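Local coordinates for SEC-C motif domain protein (Psychrobacter arcticus, PDB 2I9W) that binds two zinc ions, each through four cysteines, in a protein with a cystatin-like (NTF2-like) domain, and is otherwise of unknown function, at residues A[113-119]-A[133-139]; A[11-16]-A[99-103]; A[56-60]-A[71-76]; A[81-85]-A[155-160]. Where two conformers were deposited one is given. Residues are numbered along the deposited sequence.

Contact 1 (A[113-119]-A[133-139]); sequences RHAQVEF and HELSTFV
Residues 114-119 and 133-139 are extended neighbouring strands running antiparallel, their axes 4.7 Å apart at closest and at 154° to each other. His114 faces Val139, Gln116 faces Thr137 and Glu118 faces Leu135 in non-hydrogen-bonded pairs (CA-CA 4.3-4.6 Å). Alternating with them are the hydrogen-bonded pairs Ala115-Phe138, Val117-Ser136 and Phe119-Glu134, each closed by two backbone bonds: Ala115 N to Phe138 O is 3.1 Å, Phe138 N to Ala115 O 2.9 Å. Together they form part of the hairpin of strands 114-125 and 128-142, at the middle of the curved sheet of the NTF2-like domain. On the face carrying Gln116 and Glu118, polar ends meet: Gln116 NE2 donates to Thr137 OG1 (3.0 Å), and His133 NE2 to OE2 of the fully extended (t,t) Glu118 (2.7 Å). On the other face, Ala115, Val117 and Phe138 pack against helix 53-66. Val117 CG2 lies 3.6 Å from Phe138 CE1, and Phe119, chi1 p, turns its ring so that Glu134 CB makes a CH-pi contact over its face, 3.8 Å from the centroid.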
loop_
_atom_site.group_PDB
_atom_site.type_symbol
_atom_site.label_atom_id
_atom_site.label_comp_id
_atom_site.label_asym_id
_atom_site.label_seq_id
_atom_site.Cartn_x
_atom_site.Cartn_y
_atom_site.Cartn_z
ATOM N N ARG A 113 -13.975 -9.997 -0.881
ATOM C CA ARG A 113 -13.455 -8.854 -0.117
ATOM C C ARG A 113 -11.960 -8.592 -0.275
ATOM O O ARG A 113 -11.402 -7.702 0.422
ATOM C CB ARG A 113 -13.831 -9.009 1.346
ATOM C CG ARG A 113 -13.288 -10.241 2.000
ATOM C CD ARG A 113 -14.011 -10.550 3.361
ATOM N NE ARG A 113 -15.468 -10.329 3.440
ATOM C CZ ARG A 113 -16.447 -11.240 3.297
ATOM N NH1 ARG A 113 -16.237 -12.524 2.967
ATOM N NH2 ARG A 113 -17.700 -10.835 3.440
ATOM N N HIS A 114 -11.291 -9.334 -1.157
ATOM C CA HIS A 114 -9.852 -9.136 -1.377
ATOM C C HIS A 114 -9.457 -8.809 -2.802
ATOM O O HIS A 114 -10.159 -9.137 -3.759
ATOM C CB HIS A 114 -9.075 -10.379 -1.028
ATOM C CG HIS A 114 -9.220 -10.786 0.382
ATOM N ND1 HIS A 114 -10.201 -11.660 0.787
ATOM C CD2 HIS A 114 -8.510 -10.464 1.483
ATOM C CE1 HIS A 114 -10.104 -11.837 2.089
ATOM N NE2 HIS A 114 -9.072 -11.150 2.532
ATOM N N ALA A 115 -8.289 -8.183 -2.908
ATOM C CA ALA A 115 -7.707 -7.829 -4.185
ATOM C C ALA A 115 -6.202 -8.061 -4.051
ATOM O O ALA A 115 -5.642 -8.013 -2.953
ATOM C CB ALA A 115 -8.030 -6.371 -4.525
ATOM N N GLN A 116 -5.568 -8.283 -5.183
ATOM C CA GLN A 116 -4.142 -8.330 -5.288
ATOM C C GLN A 116 -3.620 -7.317 -6.333
ATOM O O GLN A 116 -4.283 -6.928 -7.268
ATOM C CB GLN A 116 -3.659 -9.748 -5.609
ATOM C CG GLN A 116 -3.450 -10.592 -4.372
ATOM C CD GLN A 116 -3.095 -12.042 -4.614
ATOM O OE1 GLN A 116 -3.169 -12.562 -5.728
ATOM N NE2 GLN A 116 -2.751 -12.733 -3.527
ATOM N N VAL A 117 -2.385 -6.922 -6.106
ATOM C CA VAL A 117 -1.598 -6.045 -6.976
ATOM C C VAL A 117 -0.198 -6.659 -7.017
ATOM O O VAL A 117 0.453 -6.850 -5.960
ATOM C CB VAL A 117 -1.468 -4.620 -6.399
ATOM C CG1 VAL A 117 -0.667 -3.704 -7.349
ATOM C CG2 VAL A 117 -2.860 -4.045 -6.064
ATOM N N GLU A 118 0.273 -6.940 -8.232
ATOM C CA GLU A 118 1.634 -7.427 -8.496
ATOM C C GLU A 118 2.399 -6.221 -9.031
ATOM O O GLU A 118 1.933 -5.543 -9.944
ATOM C CB GLU A 118 1.614 -8.539 -9.553
ATOM C CG GLU A 118 2.977 -9.079 -9.927
ATOM C CD GLU A 118 2.983 -10.083 -11.056
ATOM O OE1 GLU A 118 1.905 -10.534 -11.510
ATOM O OE2 GLU A 118 4.103 -10.417 -11.517
ATOM N N PHE A 119 3.575 -5.970 -8.485
ATOM C CA PHE A 119 4.357 -4.813 -8.893
ATOM C C PHE A 119 5.855 -5.009 -8.704
ATOM O O PHE A 119 6.302 -5.946 -8.010
ATOM C CB PHE A 119 3.874 -3.589 -8.110
ATOM C CG PHE A 119 4.154 -3.679 -6.642
ATOM C CD1 PHE A 119 3.233 -4.276 -5.779
ATOM C CD2 PHE A 119 5.341 -3.202 -6.110
ATOM C CE1 PHE A 119 3.513 -4.354 -4.425
ATOM C CE2 PHE A 119 5.628 -3.295 -4.713
ATOM C CZ PHE A 119 4.692 -3.848 -3.884
ATOM N N HIS A 133 10.208 -7.612 -6.625
ATOM C CA HIS A 133 9.011 -8.122 -7.323
ATOM C C HIS A 133 8.017 -8.731 -6.326
ATOM O O HIS A 133 8.287 -9.738 -5.685
ATOM C CB HIS A 133 9.419 -9.147 -8.372
ATOM C CG HIS A 133 8.302 -9.575 -9.271
ATOM N ND1 HIS A 133 8.410 -10.654 -10.119
ATOM C CD2 HIS A 133 7.064 -9.057 -9.479
ATOM C CE1 HIS A 133 7.294 -10.784 -10.810
ATOM N NE2 HIS A 133 6.462 -9.827 -10.446
ATOM N N GLU A 134 6.883 -8.078 -6.169
ATOM C CA GLU A 134 6.034 -8.323 -5.047
ATOM C C GLU A 134 4.631 -8.660 -5.528
ATOM O O GLU A 134 4.181 -8.184 -6.568
ATOM C CB GLU A 134 6.006 -7.071 -4.168
ATOM C CG GLU A 134 7.345 -6.556 -3.649
ATOM C CD GLU A 134 7.955 -7.402 -2.535
ATOM O OE1 GLU A 134 7.208 -8.091 -1.806
ATOM O OE2 GLU A 134 9.198 -7.358 -2.376
ATOM N N LEU A 135 3.951 -9.555 -4.791
ATOM C CA LEU A 135 2.521 -9.752 -4.946
ATOM C C LEU A 135 1.855 -9.441 -3.604
ATOM O O LEU A 135 2.013 -10.200 -2.639
ATOM C CB LEU A 135 2.192 -11.184 -5.372
ATOM C CG LEU A 135 0.704 -11.544 -5.584
ATOM C CD1 LEU A 135 0.096 -10.689 -6.714
ATOM C CD2 LEU A 135 0.482 -13.058 -5.864
ATOM N N SER A 136 1.140 -8.327 -3.546
ATOM C CA SER A 136 0.538 -7.851 -2.303
ATOM C C SER A 136 -0.979 -8.065 -2.302
ATOM O O SER A 136 -1.679 -7.913 -3.363
ATOM C CB SER A 136 0.862 -6.386 -2.130
ATOM O OG SER A 136 2.232 -6.261 -1.758
ATOM N N THR A 137 -1.495 -8.377 -1.103
ATOM C CA THR A 137 -2.879 -8.622 -0.896
ATOM C C THR A 137 -3.486 -7.573 0.012
ATOM O O THR A 137 -2.851 -7.106 0.990
ATOM C CB THR A 137 -3.169 -10.019 -0.300
ATOM O OG1 THR A 137 -2.524 -11.012 -1.117
ATOM C CG2 THR A 137 -4.693 -10.258 -0.277
ATOM N N PHE A 138 -4.699 -7.215 -0.358
ATOM C CA PHE A 138 -5.456 -6.158 0.297
ATOM C C PHE A 138 -6.849 -6.664 0.649
ATOM O O PHE A 138 -7.415 -7.521 -0.033
ATOM C CB PHE A 138 -5.552 -4.939 -0.608
ATOM C CG PHE A 138 -4.208 -4.404 -1.055
ATOM C CD1 PHE A 138 -3.535 -5.003 -2.109
ATOM C CD2 PHE A 138 -3.623 -3.358 -0.380
ATOM C CE1 PHE A 138 -2.322 -4.549 -2.516
ATOM C CE2 PHE A 138 -2.397 -2.886 -0.811
ATOM C CZ PHE A 138 -1.758 -3.530 -1.865
ATOM N N VAL A 139 -7.413 -6.094 1.719
ATOM C CA VAL A 139 -8.767 -6.440 2.162
ATOM C C VAL A 139 -9.574 -5.158 2.267
ATOM O O VAL A 139 -9.058 -4.126 2.703
ATOM C CB VAL A 139 -8.796 -7.247 3.493
ATOM C CG1 VAL A 139 -8.291 -6.426 4.678
ATOM C CG2 VAL A 139 -10.208 -7.810 3.748
#

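Contact 2 (A[11-16]-A[99-103]); sequences CQINPA and AGLEV. With ZN (zinc ion), chain B.
This contact joins the N-terminal zinc-binding region to strand 97-107, an outermost strand of the sheet in the NTF2-like domain. Residues 11-12 end a short 3-10 segment, and 13-16 continue as an irregular loop beside the extended residues 99-103, with Ile13 and Gly100 closest (CA-CA 4.8 Å). One direct backbone hydrogen bond links them, Leu101 N to Ile13 O at 2.8 Å. A water extends it, donating to both Cys11 O and Leu101 O at 2.6 Å. Gly100, at phi/psi 137/175, needs to be glycine: a CB would clash with Ile13 O and Pro15 CD, besides jamming against the preceding carbonyl. Cys11 is one ligand of the metal site: its SG binds zinc at 2.4 Å, and Cys9, Cys29 and Cys30 complete the four-cysteine centre. Cys11 CB also rests 4.1 Å from Leu101 CD2, so the zinc site abuts the side chain of a strand residue. Farther on, Asn14 (chi1 t) forms an Asx turn, its OD1 accepting from Ala16 N at 2.8 Å, while its CB comes within 3.3 Å of Leu101 O. Pro15 CG approaches Ala99 O at 3.7 Å. Ala16 CB lies 3.5 Å from Glu102 OE1, which is hydrogen-bonded to Tyr122 OH on the adjacent strand.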
loop_
_atom_site.group_PDB
_atom_site.type_symbol
_atom_site.label_atom_id
_atom_site.label_comp_id
_atom_site.label_asym_id
_atom_site.label_seq_id
_atom_site.Cartn_x
_atom_site.Cartn_y
_atom_site.Cartn_z
ATOM N N CYS A 11 4.924 7.578 -7.681
ATOM C CA CYS A 11 4.311 6.373 -8.275
ATOM C C CYS A 11 4.230 6.404 -9.784
ATOM O O CYS A 11 3.913 5.379 -10.403
ATOM C CB CYS A 11 2.919 6.088 -7.704
ATOM S SG CYS A 11 1.614 6.976 -8.496
ATOM N N GLN A 12 4.485 7.579 -10.360
ATOM C CA GLN A 12 4.440 7.799 -11.795
ATOM C C GLN A 12 5.809 7.644 -12.448
ATOM O O GLN A 12 5.907 7.729 -13.670
ATOM C CB GLN A 12 3.918 9.197 -12.107
ATOM C CG GLN A 12 2.535 9.442 -11.594
ATOM C CD GLN A 12 1.470 8.911 -12.499
ATOM O OE1 GLN A 12 1.400 9.281 -13.673
ATOM N NE2 GLN A 12 0.600 8.063 -11.957
ATOM N N ILE A 13 6.849 7.437 -11.644
ATOM C CA ILE A 13 8.180 7.144 -12.159
ATOM C C ILE A 13 8.308 5.644 -12.471
ATOM O O ILE A 13 8.272 4.807 -11.590
ATOM C CB ILE A 13 9.247 7.658 -11.157
ATOM C CG1 ILE A 13 9.155 9.198 -11.140
ATOM C CG2 ILE A 13 10.668 7.228 -11.617
ATOM C CD1 ILE A 13 9.686 9.833 -9.949
ATOM N N ASN A 14 8.418 5.308 -13.748
ATOM C CA ASN A 14 8.422 3.903 -14.136
ATOM C C ASN A 14 9.586 3.643 -15.115
ATOM O O ASN A 14 9.489 3.965 -16.301
ATOM C CB ASN A 14 7.079 3.502 -14.746
ATOM C CG ASN A 14 7.053 2.064 -15.210
ATOM O OD1 ASN A 14 8.062 1.322 -15.135
ATOM N ND2 ASN A 14 5.905 1.651 -15.692
ATOM N N PRO A 15 10.695 3.074 -14.612
ATOM C CA PRO A 15 11.819 2.882 -15.527
ATOM C C PRO A 15 11.570 1.901 -16.686
ATOM O O PRO A 15 12.344 1.888 -17.651
ATOM C CB PRO A 15 12.963 2.405 -14.599
ATOM C CG PRO A 15 12.346 2.049 -13.331
ATOM C CD PRO A 15 11.003 2.622 -13.244
ATOM N N ALA A 16 10.483 1.140 -16.608
ATOM C CA ALA A 16 10.157 0.124 -17.600
ATOM C C ALA A 16 9.332 0.682 -18.746
ATOM O O ALA A 16 9.065 -0.040 -19.709
ATOM C CB ALA A 16 9.429 -1.058 -16.942
ATOM N N ALA A 99 13.759 4.152 -7.011
ATOM C CA ALA A 99 13.950 4.509 -8.423
ATOM C C ALA A 99 12.737 4.313 -9.316
ATOM O O ALA A 99 12.842 4.488 -10.534
ATOM C CB ALA A 99 15.135 3.717 -9.009
ATOM N N GLY A 100 11.588 3.986 -8.744
ATOM C CA GLY A 100 10.381 3.857 -9.521
ATOM C C GLY A 100 9.496 2.662 -9.187
ATOM O O GLY A 100 9.853 1.786 -8.402
ATOM N N LEU A 101 8.353 2.631 -9.847
ATOM C CA LEU A 101 7.283 1.647 -9.686
ATOM C C LEU A 101 6.734 1.183 -11.026
ATOM O O LEU A 101 6.469 1.999 -11.915
ATOM C CB LEU A 101 6.130 2.242 -8.855
ATOM C CG LEU A 101 4.944 1.293 -8.585
ATOM C CD1 LEU A 101 5.412 0.150 -7.639
ATOM C CD2 LEU A 101 3.683 2.076 -8.063
ATOM N N GLU A 102 6.604 -0.131 -11.170
ATOM C CA GLU A 102 5.919 -0.739 -12.293
ATOM C C GLU A 102 4.802 -1.623 -11.756
ATOM O O GLU A 102 5.059 -2.629 -11.086
ATOM C CB GLU A 102 6.898 -1.587 -13.079
ATOM C CG GLU A 102 6.270 -2.355 -14.219
ATOM C CD GLU A 102 7.266 -3.241 -14.984
ATOM O OE1 GLU A 102 8.427 -3.442 -14.525
ATOM O OE2 GLU A 102 6.879 -3.699 -16.073
ATOM N N VAL A 103 3.555 -1.291 -12.089
ATOM C CA VAL A 103 2.434 -2.129 -11.693
ATOM C C VAL A 103 2.286 -3.170 -12.817
ATOM O O VAL A 103 2.037 -2.826 -14.001
ATOM C CB VAL A 103 1.113 -1.320 -11.389
ATOM C CG1 VAL A 103 -0.032 -2.298 -11.096
ATOM C CG2 VAL A 103 1.283 -0.336 -10.235
HETATM ZN ZN ZN B . 0.995 8.948 -7.318
HETATM O O HOH W 1 4.561 3.774 -12.395
#

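Contact 3 (A[56-60]-A[71-76]); sequences LMRTR and YIVKTT
Residues 56-60 are a turn of helix 53-66, and 71-74 close helix 69-74, with Thr75 the first residue to leave helical phi/psi; Arg60 and Ile72 come closest, CA-CA 6.0 Å. Tyr71 has its CA-to-CB bond toward helix 53-66, and with chi1 t its OH lies 2.7 Å from Thr59 OG1, in hydrogen-bonding contact, and 3.8 Å from Leu56 CD1. Thr59 OG1 in turn donates to Leu56 O (2.6 Å). Ile72 offers its carbonyl O to Arg60 NH1 at 3.0 Å, and its CD1 lies over one face of the guanidinium. Thr75 OG1 takes a second bond from Arg60 NH1 (2.9 Å) and itself donates to Tyr71 O (2.9 Å), while its CG2 meets Leu56 CD1 at 3.7 Å. Thr76 OG1 donates to Ile72 O (2.8 Å) and accepts from a water (2.8 Å) that in turn accepts from Arg60 NH2 (3.0 Å). The buried Arg60 thus binds one carbonyl and one hydroxyl at the C-terminal end of helix 69-74, joining it to the preceding helix 53-66 in the NTF2-like domain.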
loop_
_atom_site.group_PDB
_atom_site.type_symbol
_atom_site.label_atom_id
_atom_site.label_comp_id
_atom_site.label_asym_id
_atom_site.label_seq_id
_atom_site.Cartn_x
_atom_site.Cartn_y
_atom_site.Cartn_z
ATOM N N LEU A 56 -4.404 2.159 -3.804
ATOM C CA LEU A 56 -3.779 2.145 -2.482
ATOM C C LEU A 56 -2.275 1.807 -2.509
ATOM O O LEU A 56 -1.458 2.495 -1.886
ATOM C CB LEU A 56 -4.519 1.218 -1.503
ATOM C CG LEU A 56 -4.060 1.305 -0.024
ATOM C CD1 LEU A 56 -4.445 2.695 0.592
ATOM C CD2 LEU A 56 -4.573 0.140 0.816
HETATM N N MSE A 57 -1.921 0.785 -3.284
HETATM C CA MSE A 57 -0.558 0.333 -3.399
HETATM C C MSE A 57 0.338 1.474 -3.904
HETATM O O MSE A 57 1.450 1.682 -3.402
HETATM C CB MSE A 57 -0.550 -0.889 -4.318
HETATM C CG MSE A 57 0.767 -1.592 -4.484
HETATM SE SE MSE A 57 1.956 -0.674 -5.705
HETATM C CE MSE A 57 0.711 -0.139 -7.086
ATOM N N ARG A 58 -0.143 2.214 -4.917
ATOM C CA ARG A 58 0.611 3.370 -5.442
ATOM C C ARG A 58 0.844 4.407 -4.373
ATOM O O ARG A 58 1.962 4.914 -4.205
ATOM C CB ARG A 58 -0.120 4.019 -6.615
ATOM C CG ARG A 58 0.006 3.234 -7.868
ATOM C CD ARG A 58 -0.955 3.752 -8.923
ATOM N NE ARG A 58 -0.809 3.062 -10.201
ATOM C CZ ARG A 58 0.157 3.294 -11.092
ATOM N NH1 ARG A 58 1.114 4.202 -10.879
ATOM N NH2 ARG A 58 0.161 2.606 -12.226
ATOM N N THR A 59 -0.218 4.746 -3.650
ATOM C CA THR A 59 -0.073 5.730 -2.535
ATOM C C THR A 59 0.896 5.232 -1.465
ATOM O O THR A 59 1.616 6.030 -0.881
ATOM C CB THR A 59 -1.448 6.142 -1.886
ATOM O OG1 THR A 59 -2.051 4.987 -1.241
ATOM C CG2 THR A 59 -2.381 6.780 -2.947
ATOM N N ARG A 60 0.917 3.931 -1.190
ATOM C CA ARG A 60 1.905 3.411 -0.221
ATOM C C ARG A 60 3.358 3.542 -0.718
ATOM O O ARG A 60 4.234 3.976 -0.010
ATOM C CB ARG A 60 1.554 1.986 0.205
ATOM C CG ARG A 60 0.237 1.836 1.004
ATOM C CD ARG A 60 -0.085 0.337 1.241
ATOM N NE ARG A 60 1.041 -0.421 1.826
ATOM C CZ ARG A 60 1.361 -0.458 3.116
ATOM N NH1 ARG A 60 0.636 0.212 4.010
ATOM N NH2 ARG A 60 2.408 -1.180 3.507
ATOM N N TYR A 71 1.361 7.178 7.137
ATOM C CA TYR A 71 0.484 6.683 6.067
ATOM C C TYR A 71 0.623 5.154 5.889
ATOM O O TYR A 71 -0.359 4.447 5.721
ATOM C CB TYR A 71 0.752 7.416 4.738
ATOM C CG TYR A 71 -0.259 7.105 3.683
ATOM C CD1 TYR A 71 -1.475 7.765 3.661
ATOM C CD2 TYR A 71 -0.021 6.130 2.713
ATOM C CE1 TYR A 71 -2.422 7.448 2.729
ATOM C CE2 TYR A 71 -0.969 5.811 1.748
ATOM C CZ TYR A 71 -2.176 6.495 1.754
ATOM O OH TYR A 71 -3.175 6.224 0.847
ATOM N N ILE A 72 1.830 4.645 5.969
ATOM C CA ILE A 72 2.100 3.219 5.806
ATOM C C ILE A 72 1.414 2.422 6.949
ATOM O O ILE A 72 0.750 1.416 6.719
ATOM C CB ILE A 72 3.653 2.933 5.762
ATOM C CG1 ILE A 72 4.286 3.632 4.566
ATOM C CG2 ILE A 72 3.957 1.440 5.713
ATOM C CD1 ILE A 72 3.699 3.180 3.196
ATOM N N VAL A 73 1.561 2.905 8.174
ATOM C CA VAL A 73 0.858 2.258 9.295
ATOM C C VAL A 73 -0.673 2.292 9.128
ATOM O O VAL A 73 -1.341 1.248 9.237
ATOM C CB VAL A 73 1.223 2.873 10.648
ATOM C CG1 VAL A 73 0.393 2.197 11.774
ATOM C CG2 VAL A 73 2.728 2.746 10.900
ATOM N N LYS A 74 -1.239 3.465 8.829
ATOM C CA LYS A 74 -2.678 3.640 8.884
ATOM C C LYS A 74 -3.364 2.970 7.708
ATOM O O LYS A 74 -4.557 2.774 7.761
ATOM C CB LYS A 74 -3.087 5.122 8.928
ATOM C CG LYS A 74 -2.588 5.896 10.167
ATOM C CD LYS A 74 -3.316 5.482 11.423
ATOM N N THR A 75 -2.622 2.621 6.658
ATOM C CA THR A 75 -3.223 1.875 5.567
ATOM C C THR A 75 -2.933 0.366 5.684
ATOM O O THR A 75 -3.225 -0.372 4.730
ATOM C CB THR A 75 -2.782 2.383 4.161
ATOM O OG1 THR A 75 -1.357 2.345 4.030
ATOM C CG2 THR A 75 -3.296 3.837 3.917
ATOM N N THR A 76 -2.336 -0.073 6.796
ATOM C CA THR A 76 -2.203 -1.496 7.101
ATOM C C THR A 76 -3.431 -1.967 7.869
ATOM O O THR A 76 -4.012 -1.190 8.644
ATOM C CB THR A 76 -0.935 -1.744 7.911
ATOM O OG1 THR A 76 0.167 -1.251 7.175
ATOM C CG2 THR A 76 -0.684 -3.251 8.169
HETATM O O HOH W 2 2.748 -2.098 6.338
#

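Contact 4 (A[81-85]-A[155-160]); sequences QDLLD and DPTVSM
No hydrogen bond crosses between these two loop segments; a small surface contact, burying 208 Å² in all, rests on a few side chains. Gln81 to Leu84 form a type I beta turn, closed by Leu84 N to Gln81 O at 3.1 Å, and Asp85 follows as the N-cap of helix 86-95. Opposite, Asp155 begins an Asx turn: its OD1 accepts from Thr157 N (2.8 Å) and Thr157 OG1 (2.5 Å), bending the chain so that Val158 faces the first segment. Leu83 and Val158 lie closest, 6.6 Å between CA atoms. Leu83, rotamer m,t, directs its side chain across the gap, with CB 4.2 Å from Val158 CB and CD1 3.5 Å from CG of Met160, a selenomethionine; the same CD1 is 3.6 Å from Ser159 O. Leu84, also m,t, brings CD2 within 3.6 Å of Val158 CG1 and 3.7 Å of Asp155 OD2. Such hydrophobic packing between two loops places the chain leaving strand 149-153, on its way to the SEC-C zinc site, beside the turn joining helices 78-81 and 86-95. Gln80 in helix 78-81 touches Val158 and Met160, while Val73 of helix 69-74 packs against Leu84.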
loop_
_atom_site.group_PDB
_atom_site.type_symbol
_atom_site.label_atom_id
_atom_site.label_comp_id
_atom_site.label_asym_id
_atom_site.label_seq_id
_atom_site.Cartn_x
_atom_site.Cartn_y
_atom_site.Cartn_z
ATOM N N GLN A 81 -1.635 -3.070 13.056
ATOM C CA GLN A 81 -0.959 -1.796 13.140
ATOM C C GLN A 81 -0.058 -1.688 14.365
ATOM O O GLN A 81 1.049 -1.204 14.241
ATOM C CB GLN A 81 -1.953 -0.642 13.132
ATOM C CG GLN A 81 -2.564 -0.446 11.761
ATOM C CD GLN A 81 -3.575 0.692 11.720
ATOM O OE1 GLN A 81 -3.699 1.432 12.671
ATOM N NE2 GLN A 81 -4.329 0.788 10.639
ATOM N N ASP A 82 -0.535 -2.158 15.512
ATOM C CA ASP A 82 0.276 -2.201 16.743
ATOM C C ASP A 82 1.471 -3.157 16.678
ATOM O O ASP A 82 2.319 -3.145 17.565
ATOM C CB ASP A 82 -0.592 -2.550 17.958
ATOM C CG ASP A 82 -1.519 -1.419 18.370
ATOM O OD1 ASP A 82 -1.454 -0.314 17.764
ATOM O OD2 ASP A 82 -2.318 -1.640 19.314
ATOM N N LEU A 83 1.544 -3.982 15.658
ATOM C CA LEU A 83 2.677 -4.866 15.439
ATOM C C LEU A 83 3.770 -4.228 14.602
ATOM O O LEU A 83 4.840 -4.799 14.486
ATOM C CB LEU A 83 2.209 -6.163 14.760
ATOM C CG LEU A 83 1.198 -7.020 15.561
ATOM C CD1 LEU A 83 0.885 -8.301 14.789
ATOM C CD2 LEU A 83 1.648 -7.332 16.953
ATOM N N LEU A 84 3.507 -3.057 14.006
ATOM C CA LEU A 84 4.501 -2.368 13.166
ATOM C C LEU A 84 5.381 -1.467 14.028
ATOM O O LEU A 84 4.954 -1.051 15.084
ATOM C CB LEU A 84 3.802 -1.528 12.098
ATOM C CG LEU A 84 2.826 -2.261 11.190
ATOM C CD1 LEU A 84 2.049 -1.255 10.340
ATOM C CD2 LEU A 84 3.616 -3.296 10.362
ATOM N N ASP A 85 6.615 -1.221 13.585
ATOM C CA ASP A 85 7.577 -0.384 14.280
ATOM C C ASP A 85 7.802 0.791 13.347
ATOM O O ASP A 85 8.505 0.686 12.348
ATOM C CB ASP A 85 8.874 -1.161 14.551
ATOM C CG ASP A 85 9.965 -0.319 15.187
ATOM O OD1 ASP A 85 9.947 0.930 15.110
ATOM O OD2 ASP A 85 10.866 -0.934 15.773
ATOM N N ASP A 155 -0.291 -7.275 5.793
ATOM C CA ASP A 155 1.186 -7.316 5.915
ATOM C C ASP A 155 1.584 -8.775 6.176
ATOM O O ASP A 155 1.181 -9.351 7.191
ATOM C CB ASP A 155 1.669 -6.382 7.013
ATOM C CG ASP A 155 3.154 -6.136 6.971
ATOM O OD1 ASP A 155 3.916 -7.122 6.865
ATOM O OD2 ASP A 155 3.578 -4.956 7.047
ATOM N N PRO A 156 2.329 -9.393 5.228
ATOM C CA PRO A 156 2.691 -10.796 5.416
ATOM C C PRO A 156 3.959 -10.975 6.241
ATOM O O PRO A 156 4.351 -12.112 6.502
ATOM C CB PRO A 156 2.940 -11.277 3.978
ATOM C CG PRO A 156 3.526 -10.127 3.343
ATOM C CD PRO A 156 2.893 -8.880 3.965
ATOM N N THR A 157 4.596 -9.880 6.659
ATOM C CA THR A 157 5.860 -9.957 7.393
ATOM C C THR A 157 5.709 -9.917 8.932
ATOM O O THR A 157 6.598 -10.366 9.645
ATOM C CB THR A 157 6.826 -8.813 6.971
ATOM O OG1 THR A 157 6.334 -7.578 7.499
ATOM C CG2 THR A 157 6.985 -8.695 5.417
ATOM N N VAL A 158 4.605 -9.407 9.459
ATOM C CA VAL A 158 4.433 -9.302 10.919
ATOM C C VAL A 158 4.100 -10.662 11.548
ATOM O O VAL A 158 3.310 -11.441 11.006
ATOM C CB VAL A 158 3.348 -8.255 11.308
ATOM C CG1 VAL A 158 3.776 -6.878 10.880
ATOM C CG2 VAL A 158 2.047 -8.587 10.691
ATOM N N SER A 159 4.721 -10.946 12.688
ATOM C CA SER A 159 4.494 -12.223 13.388
ATOM C C SER A 159 3.222 -12.117 14.232
ATOM O O SER A 159 3.049 -11.194 15.020
ATOM C CB SER A 159 5.728 -12.637 14.206
ATOM O OG SER A 159 5.618 -12.327 15.595
HETATM N N MSE A 160 2.314 -13.064 14.042
HETATM C CA MSE A 160 1.027 -13.054 14.746
HETATM C C MSE A 160 0.713 -14.447 15.179
HETATM O O MSE A 160 1.143 -15.407 14.562
HETATM C CB MSE A 160 -0.090 -12.595 13.831
HETATM C CG MSE A 160 0.183 -11.324 13.103
HETATM SE SE MSE A 160 -1.391 -10.889 12.031
HETATM C CE MSE A 160 -2.441 -9.952 13.435
#

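Contact 3 is wholly buried near the centre of the chain, contacts 1 and 2 are partly buried, and contact 4 lies at the surface. Contacts 1 and 2 share one sheet through adjacent strands 97-107 and 114-125, where Phe119 packs on Leu101. Selenomethionine Met57 of helix 53-66 connects contact 3 to the sheet, its side chain touching Phe119, Val117 and Phe138 of contact 1 and Leu101 and Val103 of contact 2. Contacts 3 and 4 meet at Thr76 O and Gln81 NE2, 2.8 Å apart. The chemistry follows position: regular backbone pairing in the sheet, a single backbone bond plus water beside the zinc site, a buried arginine between helices, and apolar loop packing outside.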